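Local coordinates for CELL WALL surface anchor family protein (Streptococcus pneumoniae, PDB 3ZGH) that probably serves as a pneumococcal adhesin, a serine-rich repeat protein of the MSCRAMM type whose basic domain binds keratin 10, at residues S39-P44 with I77-P82. Numbering follows the deposited sequence.
Sequences SVYRVP and ISSMRP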
loop_
_atom_site.group_PDB
_atom_site.type_symbol
_atom_site.label_atom_id
_atom_site.label_comp_id
_atom_site.label_asym_id
_atom_site.label_seq_id
_atom_site.Cartn_x
_atom_site.Cartn_y
_atom_site.Cartn_z
ATOM N N SER A 39 -3.759 -16.812 3.579
ATOM C CA SER A 39 -3.534 -18.201 4.068
ATOM C C SER A 39 -4.666 -18.774 4.900
ATOM O O SER A 39 -4.824 -19.998 5.009
ATOM C CB SER A 39 -2.355 -18.242 5.052
ATOM O OG SER A 39 -1.154 -17.760 4.529
ATOM N N VAL A 40 -5.398 -17.897 5.573
ATOM C CA VAL A 40 -6.411 -18.359 6.500
ATOM C C VAL A 40 -7.674 -18.716 5.748
ATOM O O VAL A 40 -8.267 -19.754 5.996
ATOM C CB VAL A 40 -6.722 -17.296 7.578
ATOM C CG1 VAL A 40 -7.845 -17.783 8.516
ATOM C CG2 VAL A 40 -5.463 -16.983 8.372
ATOM N N TYR A 41 -8.101 -17.849 4.847
ATOM C CA TYR A 41 -9.360 -18.061 4.143
ATOM C C TYR A 41 -9.161 -18.640 2.729
ATOM O O TYR A 41 -10.128 -18.963 2.056
ATOM C CB TYR A 41 -10.189 -16.754 4.133
ATOM C CG TYR A 41 -10.682 -16.429 5.532
ATOM C CD1 TYR A 41 -11.723 -17.151 6.098
ATOM C CD2 TYR A 41 -10.051 -15.468 6.311
ATOM C CE1 TYR A 41 -12.157 -16.890 7.412
ATOM C CE2 TYR A 41 -10.484 -15.192 7.624
ATOM C CZ TYR A 41 -11.525 -15.914 8.158
ATOM O OH TYR A 41 -11.927 -15.639 9.441
ATOM N N ARG A 42 -7.903 -18.766 2.300
ATOM C CA ARG A 42 -7.554 -19.369 0.999
ATOM C C ARG A 42 -8.293 -18.652 -0.121
ATOM O O ARG A 42 -8.976 -19.268 -0.950
ATOM C CB ARG A 42 -7.845 -20.871 1.005
ATOM C CG ARG A 42 -7.158 -21.586 2.163
ATOM C CD ARG A 42 -7.178 -23.114 2.047
ATOM N NE ARG A 42 -5.847 -23.661 2.306
ATOM C CZ ARG A 42 -5.064 -24.249 1.400
ATOM N NH1 ARG A 42 -5.467 -24.420 0.145
ATOM N NH2 ARG A 42 -3.866 -24.692 1.760
ATOM N N VAL A 43 -8.158 -17.327 -0.130
ATOM C CA VAL A 43 -8.768 -16.503 -1.148
ATOM C C VAL A 43 -7.692 -15.531 -1.591
ATOM O O VAL A 43 -6.714 -15.319 -0.867
ATOM C CB VAL A 43 -9.981 -15.705 -0.592
ATOM C CG1 VAL A 43 -11.145 -16.628 -0.250
ATOM C CG2 VAL A 43 -9.578 -14.877 0.640
ATOM N N PRO A 44 -7.857 -14.931 -2.767
ATOM C CA PRO A 44 -6.889 -13.905 -3.169
ATOM C C PRO A 44 -7.026 -12.652 -2.331
ATOM O O PRO A 44 -8.108 -12.351 -1.836
ATOM C CB PRO A 44 -7.283 -13.579 -4.618
ATOM C CG PRO A 44 -8.067 -14.782 -5.089
ATOM C CD PRO A 44 -8.801 -15.268 -3.845
ATOM N N ILE A 77 -15.648 -14.041 0.400
ATOM C CA ILE A 77 -15.105 -14.105 1.751
ATOM C C ILE A 77 -16.256 -14.130 2.755
ATOM O O ILE A 77 -16.137 -13.628 3.874
ATOM C CB ILE A 77 -14.177 -12.926 2.034
ATOM C CG1 ILE A 77 -14.865 -11.601 1.730
ATOM C CG2 ILE A 77 -12.902 -13.034 1.182
ATOM C CD1 ILE A 77 -14.047 -10.372 2.186
ATOM N N SER A 78 -17.372 -14.730 2.348
ATOM C CA SER A 78 -18.574 -14.702 3.160
ATOM C C SER A 78 -18.335 -15.423 4.492
ATOM O O SER A 78 -19.033 -15.171 5.459
ATOM C CB SER A 78 -19.759 -15.322 2.398
ATOM O OG SER A 78 -19.466 -16.650 1.988
ATOM N N SER A 79 -17.344 -16.303 4.549
ATOM C CA SER A 79 -17.082 -17.010 5.790
ATOM C C SER A 79 -16.038 -16.286 6.678
ATOM O O SER A 79 -15.655 -16.787 7.740
ATOM C CB SER A 79 -16.652 -18.453 5.503
ATOM O OG SER A 79 -15.289 -18.525 5.154
ATOM N N MET A 80 -15.593 -15.108 6.249
ATOM C CA MET A 80 -14.619 -14.356 7.035
ATOM C C MET A 80 -15.273 -13.900 8.322
ATOM O O MET A 80 -16.376 -13.377 8.320
ATOM C CB MET A 80 -14.077 -13.146 6.253
ATOM C CG MET A 80 -12.999 -12.367 7.006
ATOM S SD MET A 80 -12.384 -11.032 6.007
ATOM C CE MET A 80 -11.379 -11.857 4.777
ATOM N N ARG A 81 -14.636 -14.165 9.452
ATOM C CA ARG A 81 -15.178 -13.684 10.717
ATOM C C ARG A 81 -15.057 -12.147 10.844
ATOM O O ARG A 81 -14.072 -11.541 10.384
ATOM C CB ARG A 81 -14.542 -14.438 11.889
ATOM C CG ARG A 81 -13.123 -14.049 12.267
ATOM C CD ARG A 81 -12.594 -14.898 13.458
ATOM N NE ARG A 81 -11.915 -14.077 14.475
ATOM C CZ ARG A 81 -10.599 -13.869 14.539
ATOM N NH1 ARG A 81 -9.774 -14.418 13.655
ATOM N NH2 ARG A 81 -10.095 -13.103 15.504
ATOM N N PRO A 82 -16.085 -11.502 11.426
ATOM C CA PRO A 82 -16.079 -10.032 11.453
ATOM C C PRO A 82 -14.866 -9.460 12.175
ATOM O O PRO A 82 -14.432 -8.370 11.807
ATOM C CB PRO A 82 -17.342 -9.671 12.248
ATOM C CG PRO A 82 -18.213 -10.886 12.221
ATOM C CD PRO A 82 -17.303 -12.083 12.019
HETATM O O HOH W 1 -10.162 -15.909 11.368
#
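Tyr41 and Met80, their CA atoms 7.1 Å apart, bring two loops together at one end of the MSCRAMM-fold domain. Residues 39-44 run from the hairpin connection after strand 28-38 into strand 43-53, with a G1 beta bulge of Arg42 and Val43 opposite Asp38; residues 77-80 make a type I beta turn, closed by a hydrogen bond from Met80 N to Ile77 O, in the loop between strands 73-74 and 85-87. Tyr41 points its CB toward this loop, and its ring and hydroxyl join the two. Met80 CA lies over one ring face in a CH-pi contact, 4.0 Å from the ring centroid. The Met80 and Tyr41 side chains cross at about a right angle, CG 3.8 Å from Tyr41 CE2, and SD stands oblique to the ring in a Met-aromatic contact. Val40 CG1 covers the opposite face toward the rim, while Tyr84 packs edge-to-face with Tyr41. Val43 CG2 meets Ile77 CG2 at 3.8 Å. Two partners hold the phenol oxygen: Arg81 N donates a nearly straight hydrogen bond (175°) to Tyr41 OH, 3.1 Å away, and a water 2.6 Å from Tyr41 OH accepts another from Arg81 NH1 in the guanidinium plane.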